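Local coordinates for pesticidal crystal protein Cry4Aa (Bacillus thuringiensis, PDB 2C9K) that kills mosquito larvae by binding to midgut epithelial cells and causing their colloid-osmotic lysis, as a pore-forming three-domain delta-endotoxin, at residues L292-L296 / S459-K463; D504-C510 / N584-N590. All blocks are in the same frame, centred on the assembly; numbering follows the deposited sequence.

Contact 1. Residues L292-L296 / S459-K463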
ATOM      1  N   LEU A 292       9.550 -10.335  -4.715  1.00 22.89           N
ATOM      2  CA  LEU A 292       8.524 -10.305  -5.760  1.00 22.59           C
ATOM      3  C   LEU A 292       7.237 -10.673  -5.032  1.00 22.33           C
ATOM      4  O   LEU A 292       7.240 -11.548  -4.170  1.00 21.17           O
ATOM      5  CB  LEU A 292       8.802 -11.353  -6.840  1.00 21.82           C
ATOM      6  CG  LEU A 292      10.068 -11.222  -7.687  1.00 22.17           C
ATOM      7  CD1 LEU A 292      10.167 -12.419  -8.645  1.00 18.74           C
ATOM      8  CD2 LEU A 292      10.039  -9.893  -8.453  1.00 21.18           C
ATOM      9  N   PHE A 293       6.142 -10.008  -5.368  1.00 22.20           N
ATOM     10  CA  PHE A 293       4.874 -10.283  -4.700  1.00 21.84           C
ATOM     11  C   PHE A 293       4.603 -11.790  -4.554  1.00 22.46           C
ATOM     12  O   PHE A 293       4.786 -12.552  -5.503  1.00 23.05           O
ATOM     13  CB  PHE A 293       3.729  -9.623  -5.469  1.00 18.04           C
ATOM     14  CG  PHE A 293       2.455  -9.559  -4.696  1.00 15.50           C
ATOM     15  CD1 PHE A 293       2.214  -8.515  -3.827  1.00 13.87           C
ATOM     16  CD2 PHE A 293       1.506 -10.569  -4.810  1.00 14.53           C
ATOM     17  CE1 PHE A 293       1.041  -8.477  -3.079  1.00 15.50           C
ATOM     18  CE2 PHE A 293       0.335 -10.536  -4.068  1.00 13.66           C
ATOM     19  CZ  PHE A 293       0.101  -9.495  -3.204  1.00 13.74           C
ATOM     20  N   THR A 294       4.184 -12.223  -3.366  1.00 22.45           N
ATOM     21  CA  THR A 294       3.884 -13.644  -3.158  1.00 22.88           C
ATOM     22  C   THR A 294       2.460 -13.878  -2.647  1.00 22.67           C
ATOM     23  O   THR A 294       1.879 -13.033  -1.964  1.00 21.42           O
ATOM     24  CB  THR A 294       4.858 -14.332  -2.139  1.00 22.37           C
ATOM     25  OG1 THR A 294       4.681 -13.769  -0.833  1.00 21.35           O
ATOM     26  CG2 THR A 294       6.296 -14.169  -2.569  1.00 21.51           C
ATOM     27  N   TRP A 295       1.907 -15.036  -2.992  1.00 22.60           N
ATOM     28  CA  TRP A 295       0.574 -15.412  -2.544  1.00 22.91           C
ATOM     29  C   TRP A 295       0.702 -16.579  -1.559  1.00 23.59           C
ATOM     30  O   TRP A 295       1.457 -17.521  -1.786  1.00 24.52           O
ATOM     31  CB  TRP A 295      -0.289 -15.806  -3.735  1.00 20.75           C
ATOM     32  CG  TRP A 295      -0.380 -14.738  -4.753  1.00 20.21           C
ATOM     33  CD1 TRP A 295       0.434 -14.558  -5.838  1.00 21.42           C
ATOM     34  CD2 TRP A 295      -1.342 -13.691  -4.797  1.00 20.02           C
ATOM     35  NE1 TRP A 295       0.027 -13.462  -6.561  1.00 19.54           N
ATOM     36  CE2 TRP A 295      -1.064 -12.912  -5.942  1.00 19.66           C
ATOM     37  CE3 TRP A 295      -2.417 -13.332  -3.981  1.00 19.29           C
ATOM     38  CZ2 TRP A 295      -1.824 -11.797  -6.290  1.00 19.49           C
ATOM     39  CZ3 TRP A 295      -3.169 -12.225  -4.328  1.00 22.74           C
ATOM     40  CH2 TRP A 295      -2.869 -11.470  -5.475  1.00 20.14           C
ATOM     41  N   LEU A 296      -0.037 -16.507  -0.463  1.00 24.37           N
ATOM     42  CA  LEU A 296       0.027 -17.530   0.570  1.00 26.57           C
ATOM     43  C   LEU A 296      -0.710 -18.809   0.219  1.00 28.15           C
ATOM     44  O   LEU A 296      -1.936 -18.829   0.231  1.00 29.59           O
ATOM     45  CB  LEU A 296      -0.548 -16.964   1.869  1.00 27.46           C
ATOM     46  CG  LEU A 296      -0.411 -17.829   3.120  1.00 28.88           C
ATOM     47  CD1 LEU A 296       1.081 -18.089   3.395  1.00 28.44           C
ATOM     48  CD2 LEU A 296      -1.075 -17.122   4.299  1.00 27.41           C
ATOM     49  N   SER A 459      -6.113  -5.239  -3.539  1.00 22.30           N
ATOM     50  CA  SER A 459      -6.319  -4.675  -4.866  1.00 22.28           C
ATOM     51  C   SER A 459      -5.380  -5.354  -5.851  1.00 22.84           C
ATOM     52  O   SER A 459      -5.480  -5.135  -7.056  1.00 23.64           O
ATOM     53  CB  SER A 459      -6.035  -3.176  -4.874  1.00 22.01           C
ATOM     54  OG  SER A 459      -4.654  -2.916  -4.672  1.00 21.86           O
ATOM     55  N   VAL A 460      -4.466  -6.168  -5.330  1.00 22.32           N
ATOM     56  CA  VAL A 460      -3.502  -6.871  -6.168  1.00 22.93           C
ATOM     57  C   VAL A 460      -4.157  -8.049  -6.880  1.00 22.04           C
ATOM     58  O   VAL A 460      -4.926  -8.792  -6.282  1.00 22.15           O
ATOM     59  CB  VAL A 460      -2.312  -7.371  -5.329  1.00 25.27           C
ATOM     60  CG1 VAL A 460      -1.253  -7.995  -6.241  1.00 25.48           C
ATOM     61  CG2 VAL A 460      -1.729  -6.210  -4.519  1.00 24.82           C
ATOM     62  N   ASP A 461      -3.841  -8.222  -8.158  1.00 21.72           N
ATOM     63  CA  ASP A 461      -4.438  -9.291  -8.948  1.00 23.24           C
ATOM     64  C   ASP A 461      -3.558 -10.535  -9.060  1.00 23.77           C
ATOM     65  O   ASP A 461      -2.356 -10.435  -9.304  1.00 27.15           O
ATOM     66  CB  ASP A 461      -4.764  -8.758 -10.344  1.00 24.48           C
ATOM     67  CG  ASP A 461      -5.625  -9.705 -11.142  1.00 27.87           C
ATOM     68  OD1 ASP A 461      -6.174 -10.649 -10.538  1.00 29.75           O
ATOM     69  OD2 ASP A 461      -5.768  -9.503 -12.369  1.00 28.65           O
ATOM     70  N   PRO A 462      -4.145 -11.729  -8.871  1.00 22.60           N
ATOM     71  CA  PRO A 462      -3.400 -12.991  -8.957  1.00 22.11           C
ATOM     72  C   PRO A 462      -3.203 -13.433 -10.403  1.00 22.52           C
ATOM     73  O   PRO A 462      -2.406 -14.328 -10.693  1.00 21.21           O
ATOM     74  CB  PRO A 462      -4.294 -13.982  -8.211  1.00 20.86           C
ATOM     75  CG  PRO A 462      -5.189 -13.131  -7.388  1.00 22.55           C
ATOM     76  CD  PRO A 462      -5.466 -11.959  -8.273  1.00 22.55           C
ATOM     77  N   LYS A 463      -3.931 -12.793 -11.309  1.00 22.57           N
ATOM     78  CA  LYS A 463      -3.870 -13.158 -12.713  1.00 23.92           C
ATOM     79  C   LYS A 463      -3.197 -12.125 -13.612  1.00 22.43           C
ATOM     80  O   LYS A 463      -3.121 -12.314 -14.819  1.00 21.66           O
ATOM     81  CB  LYS A 463      -5.293 -13.456 -13.214  1.00 27.10           C
ATOM     82  CG  LYS A 463      -5.980 -14.623 -12.492  1.00 28.84           C
ATOM     83  CD  LYS A 463      -5.424 -15.960 -12.972  1.00 34.78           C
ATOM     84  CE  LYS A 463      -5.795 -17.129 -12.061  1.00 36.31           C
ATOM     85  NZ  LYS A 463      -5.016 -17.113 -10.779  1.00 39.15           N
TER

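Contact 2. Residues D504-C510 / N584-N590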
ATOM      1  N   ASP A 504      19.944  -8.085 -15.335  1.00 28.54           N
ATOM      2  CA  ASP A 504      19.971  -9.040 -16.433  1.00 29.39           C
ATOM      3  C   ASP A 504      18.614  -9.259 -17.096  1.00 29.20           C
ATOM      4  O   ASP A 504      18.316  -8.702 -18.156  1.00 29.02           O
ATOM      5  CB  ASP A 504      20.508 -10.389 -15.939  1.00 31.03           C
ATOM      6  CG  ASP A 504      20.006 -10.751 -14.544  1.00 33.43           C
ATOM      7  OD1 ASP A 504      18.879 -10.348 -14.186  1.00 33.91           O
ATOM      8  OD2 ASP A 504      20.734 -11.451 -13.806  1.00 33.29           O
ATOM      9  N   HIS A 505      17.791 -10.081 -16.460  1.00 28.43           N
ATOM     10  CA  HIS A 505      16.477 -10.399 -16.983  1.00 27.57           C
ATOM     11  C   HIS A 505      15.478 -10.619 -15.851  1.00 27.15           C
ATOM     12  O   HIS A 505      15.862 -10.758 -14.693  1.00 26.93           O
ATOM     13  CB  HIS A 505      16.571 -11.674 -17.801  1.00 27.65           C
ATOM     14  CG  HIS A 505      17.100 -12.838 -17.020  1.00 28.16           C
ATOM     15  ND1 HIS A 505      18.420 -12.940 -16.640  1.00 28.86           N
ATOM     16  CD2 HIS A 505      16.481 -13.934 -16.521  1.00 28.08           C
ATOM     17  CE1 HIS A 505      18.592 -14.049 -15.941  1.00 27.60           C
ATOM     18  NE2 HIS A 505      17.430 -14.669 -15.854  1.00 27.48           N
ATOM     19  N   PHE A 506      14.195 -10.639 -16.203  1.00 26.29           N
ATOM     20  CA  PHE A 506      13.114 -10.899 -15.254  1.00 25.10           C
ATOM     21  C   PHE A 506      11.858 -11.079 -16.082  1.00 24.30           C
ATOM     22  O   PHE A 506      11.708 -10.427 -17.110  1.00 24.03           O
ATOM     23  CB  PHE A 506      12.972  -9.762 -14.215  1.00 24.45           C
ATOM     24  CG  PHE A 506      12.302  -8.506 -14.725  1.00 23.94           C
ATOM     25  CD1 PHE A 506      10.916  -8.414 -14.798  1.00 24.22           C
ATOM     26  CD2 PHE A 506      13.063  -7.390 -15.073  1.00 23.34           C
ATOM     27  CE1 PHE A 506      10.298  -7.224 -15.206  1.00 24.35           C
ATOM     28  CE2 PHE A 506      12.459  -6.197 -15.483  1.00 21.62           C
ATOM     29  CZ  PHE A 506      11.078  -6.114 -15.548  1.00 23.93           C
ATOM     30  N   LYS A 507      10.980 -11.988 -15.661  1.00 23.68           N
ATOM     31  CA  LYS A 507       9.746 -12.244 -16.404  1.00 22.43           C
ATOM     32  C   LYS A 507       8.463 -12.188 -15.591  1.00 22.97           C
ATOM     33  O   LYS A 507       8.341 -12.801 -14.534  1.00 24.91           O
ATOM     34  CB  LYS A 507       9.823 -13.597 -17.102  1.00 21.19           C
ATOM     35  CG  LYS A 507       8.553 -13.985 -17.854  1.00 20.09           C
ATOM     36  CD  LYS A 507       7.716 -14.981 -17.071  1.00 17.00           C
ATOM     37  CE  LYS A 507       8.435 -16.295 -16.937  1.00 17.17           C
ATOM     38  NZ  LYS A 507       7.835 -17.112 -15.859  1.00 20.49           N
ATOM     39  N   ILE A 508       7.498 -11.438 -16.094  1.00 22.61           N
ATOM     40  CA  ILE A 508       6.216 -11.336 -15.434  1.00 22.85           C
ATOM     41  C   ILE A 508       5.231 -11.990 -16.407  1.00 24.41           C
ATOM     42  O   ILE A 508       5.348 -11.818 -17.629  1.00 25.82           O
ATOM     43  CB  ILE A 508       5.867  -9.845 -15.139  1.00 22.48           C
ATOM     44  CG1 ILE A 508       4.403  -9.556 -15.440  1.00 22.57           C
ATOM     45  CG2 ILE A 508       6.748  -8.933 -15.941  1.00 25.72           C
ATOM     46  CD1 ILE A 508       3.467 -10.086 -14.415  1.00 23.53           C
ATOM     47  N   THR A 509       4.297 -12.774 -15.867  1.00 23.16           N
ATOM     48  CA  THR A 509       3.294 -13.460 -16.678  1.00 21.65           C
ATOM     49  C   THR A 509       1.931 -12.780 -16.554  1.00 20.21           C
ATOM     50  O   THR A 509       1.463 -12.513 -15.452  1.00 18.41           O
ATOM     51  CB  THR A 509       3.157 -14.921 -16.238  1.00 22.67           C
ATOM     52  OG1 THR A 509       4.455 -15.518 -16.188  1.00 24.87           O
ATOM     53  CG2 THR A 509       2.295 -15.696 -17.221  1.00 22.93           C
ATOM     54  N   CYS A 510       1.292 -12.509 -17.686  1.00 20.78           N
ATOM     55  CA  CYS A 510      -0.013 -11.844 -17.679  1.00 22.53           C
ATOM     56  C   CYS A 510      -1.084 -12.650 -18.388  1.00 22.68           C
ATOM     57  O   CYS A 510      -0.795 -13.428 -19.293  1.00 23.32           O
ATOM     58  CB  CYS A 510       0.082 -10.475 -18.349  1.00 21.22           C
ATOM     59  SG  CYS A 510       1.385  -9.442 -17.690  1.00 26.24           S
ATOM     60  N   ASN A 584      -2.524 -16.395 -22.408  1.00 22.61           N
ATOM     61  CA  ASN A 584      -1.513 -16.362 -21.354  1.00 22.87           C
ATOM     62  C   ASN A 584      -0.279 -15.707 -21.991  1.00 22.45           C
ATOM     63  O   ASN A 584       0.195 -16.133 -23.042  1.00 21.12           O
ATOM     64  CB  ASN A 584      -1.189 -17.774 -20.866  1.00 24.70           C
ATOM     65  CG  ASN A 584      -0.352 -17.775 -19.597  1.00 27.94           C
ATOM     66  OD1 ASN A 584      -0.819 -17.370 -18.532  1.00 28.95           O
ATOM     67  ND2 ASN A 584       0.892 -18.233 -19.705  1.00 29.49           N
ATOM     68  N   ILE A 585       0.231 -14.662 -21.357  1.00 22.05           N
ATOM     69  CA  ILE A 585       1.360 -13.929 -21.905  1.00 22.45           C
ATOM     70  C   ILE A 585       2.613 -13.992 -21.057  1.00 22.03           C
ATOM     71  O   ILE A 585       2.545 -13.885 -19.840  1.00 24.13           O
ATOM     72  CB  ILE A 585       0.987 -12.452 -22.080  1.00 23.00           C
ATOM     73  CG1 ILE A 585      -0.337 -12.343 -22.851  1.00 23.28           C
ATOM     74  CG2 ILE A 585       2.101 -11.715 -22.789  1.00 21.87           C
ATOM     75  CD1 ILE A 585      -0.966 -10.970 -22.787  1.00 20.81           C
ATOM     76  N   SER A 586       3.754 -14.165 -21.714  1.00 21.64           N
ATOM     77  CA  SER A 586       5.047 -14.196 -21.035  1.00 22.37           C
ATOM     78  C   SER A 586       5.773 -12.898 -21.367  1.00 21.38           C
ATOM     79  O   SER A 586       5.999 -12.586 -22.535  1.00 20.84           O
ATOM     80  CB  SER A 586       5.894 -15.376 -21.508  1.00 23.70           C
ATOM     81  OG  SER A 586       5.283 -16.600 -21.172  1.00 26.72           O
ATOM     82  N   LEU A 587       6.115 -12.137 -20.338  1.00 20.20           N
ATOM     83  CA  LEU A 587       6.807 -10.880 -20.531  1.00 19.85           C
ATOM     84  C   LEU A 587       8.247 -11.030 -20.038  1.00 19.39           C
ATOM     85  O   LEU A 587       8.555 -10.820 -18.859  1.00 17.04           O
ATOM     86  CB  LEU A 587       6.072  -9.763 -19.779  1.00 21.75           C
ATOM     87  CG  LEU A 587       5.337  -8.692 -20.607  1.00 23.34           C
ATOM     88  CD1 LEU A 587       4.328  -9.324 -21.544  1.00 20.57           C
ATOM     89  CD2 LEU A 587       4.638  -7.717 -19.670  1.00 24.52           C
ATOM     90  N   VAL A 588       9.128 -11.411 -20.956  1.00 18.78           N
ATOM     91  CA  VAL A 588      10.528 -11.602 -20.616  1.00 18.10           C
ATOM     92  C   VAL A 588      11.328 -10.348 -20.904  1.00 16.91           C
ATOM     93  O   VAL A 588      11.468  -9.953 -22.052  1.00 16.41           O
ATOM     94  CB  VAL A 588      11.152 -12.752 -21.417  1.00 17.82           C
ATOM     95  CG1 VAL A 588      12.461 -13.164 -20.782  1.00 15.83           C
ATOM     96  CG2 VAL A 588      10.196 -13.923 -21.486  1.00 19.04           C
ATOM     97  N   PHE A 589      11.845  -9.732 -19.848  1.00 17.83           N
ATOM     98  CA  PHE A 589      12.651  -8.528 -19.960  1.00 18.75           C
ATOM     99  C   PHE A 589      14.132  -8.864 -19.834  1.00 20.49           C
ATOM    100  O   PHE A 589      14.547  -9.562 -18.906  1.00 19.89           O
ATOM    101  CB  PHE A 589      12.290  -7.515 -18.860  1.00 19.13           C
ATOM    102  CG  PHE A 589      10.977  -6.821 -19.068  1.00 20.04           C
ATOM    103  CD1 PHE A 589       9.789  -7.397 -18.635  1.00 19.49           C
ATOM    104  CD2 PHE A 589      10.924  -5.601 -19.731  1.00 20.52           C
ATOM    105  CE1 PHE A 589       8.568  -6.770 -18.861  1.00 20.70           C
ATOM    106  CE2 PHE A 589       9.703  -4.966 -19.963  1.00 22.11           C
ATOM    107  CZ  PHE A 589       8.524  -5.555 -19.528  1.00 21.70           C
ATOM    108  N   ASN A 590      14.927  -8.362 -20.774  1.00 23.29           N
ATOM    109  CA  ASN A 590      16.375  -8.569 -20.760  1.00 23.42           C
ATOM    110  C   ASN A 590      17.099  -7.244 -20.894  1.00 24.41           C
ATOM    111  O   ASN A 590      16.599  -6.303 -21.518  1.00 23.95           O
ATOM    112  CB  ASN A 590      16.822  -9.465 -21.915  1.00 22.02           C
ATOM    113  CG  ASN A 590      16.838 -10.930 -21.550  1.00 23.32           C
ATOM    114  OD1 ASN A 590      16.004 -11.704 -22.017  1.00 26.48           O
ATOM    115  ND2 ASN A 590      17.791 -11.324 -20.709  1.00 22.13           N
TER

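Contact 1. Residues L292-L296 / S459-K463
The indole of Trp295 meets Pro462 on one face and the ring of Phe293 on the other. On the proline side CG lies over the six-membered ring, 3.9 Å from its centroid and 28° off the normal, a CH-pi contact in which the two side chains run at about a right angle to one another. On the opposite face Phe293 CE2 sits over the centre of the indole, so the phenyl ring presents an edge to it. The outer edge of the indole points at the backbone of 459-463, with Trp295 CH2 3.5 Å from Val460 O and Trp295 CZ2 3.3 Å from Asp461 O. Val460 reaches the Phe293 ring from the opposite direction and lays CG1 over one face, 3.7 Å from the centroid. This methyl is anti to the valine's own backbone N (chi1 -175°), a setting that also brings it within 3.8 Å of Trp295 CZ2.

Several polar atoms here have partners outside the two segments: Trp295 NE1 hydrogen-bonds to Thr323 OG1, and Asp461 O accepts from Lys478 NZ. Asp461 turns its carboxylate forward along the chain in an Asx turn, where OD1 accepts from Lys463 N at 3.2 Å, met from above the carboxylate plane, while OD2 takes the N-H of Thr465. Tyr353 touches both Trp295 and Pro462. The arrangement is hydrophobic packing of aliphatic groups on aromatic faces, joining segment 292-296 in the middle, all-beta domain of a three-domain Cry toxin to the loop that leads out of it after strand 450-457.

Contact 2. Residues D504-C510 / N584-N590
Phe506 and Phe589 are paired across two neighbouring antiparallel strands of the C-terminal beta-sandwich domain, the third domain of Cry toxins. Their planes are nearly parallel, 12° apart, but the rings are slid past one another with centroids at 4.7 Å and barely overlap. What covers the Phe506 face is mainly the root of the other side chain: Phe589 CB stands 3.8 Å from the Phe506 centroid in a CH-pi contact. With chi1 at 76°, CG of Phe506 lies between its backbone N and carbonyl carbon, which swings the ring toward the adjacent strand and over Phe589 CB. Ile508 CG2 approaches Phe589 at the ring edge, close to its plane.

Ile508 and Leu587 run side by side on this same face, in contact through Ile508 CG2 and Leu587 CB at 4.0 Å. Beyond them Leu587 CD2 lies near the sulfur of Cys510, and Cys510 is paired with Ile585. These apolar groups face the sandwich interior, where strand 600-609 supplies Ile602 against Phe506 and Ile605 against both Leu587 and Phe589.

The other face carries His505, Lys507 and Thr509 with Asn590, Val588 and Ser586. His505 and Asn590 point the same way, with Asn590 ND2 3.2 Å from His505 CB, while Lys507 CG rests 4.0 Å from Val588 CG2. Asn480 hydrogen-bonds to both polar ends, OD1 to Lys507 NZ and ND2 to Thr509 OG1.

Hydrogen-bonded pairs at Phe506-Phe589, Ile508-Leu587 and Cys510-Ile585 fix the register. At the last of these, Ile585 N gives its hydrogen to Cys510 O over 2.6 Å, with an N-H...O angle of 162° and the donor nearly along the C=O axis.

Contact 1 closes before contact 2 opens along the chain, and the two belong to successive domains. Their centres lie 16 Å apart and their nearest atoms about 4 Å, without touching. Contact 1 brings together an early strand and the exit loop of the middle domain; contact 2 pairs strands 505-511 and 584-591 within one five-stranded sheet of the C-terminal sandwich. They share no sheet, but the chain after 459-463 runs on into the C-terminal domain: Asn464 hydrogen-bonds through ND2 to Thr509 O, and strand 471-475 packs Ile474 against Ile508 and Cys510. The passage from one domain to the next is thus packed against both, placing contact 1 beside the domain junction.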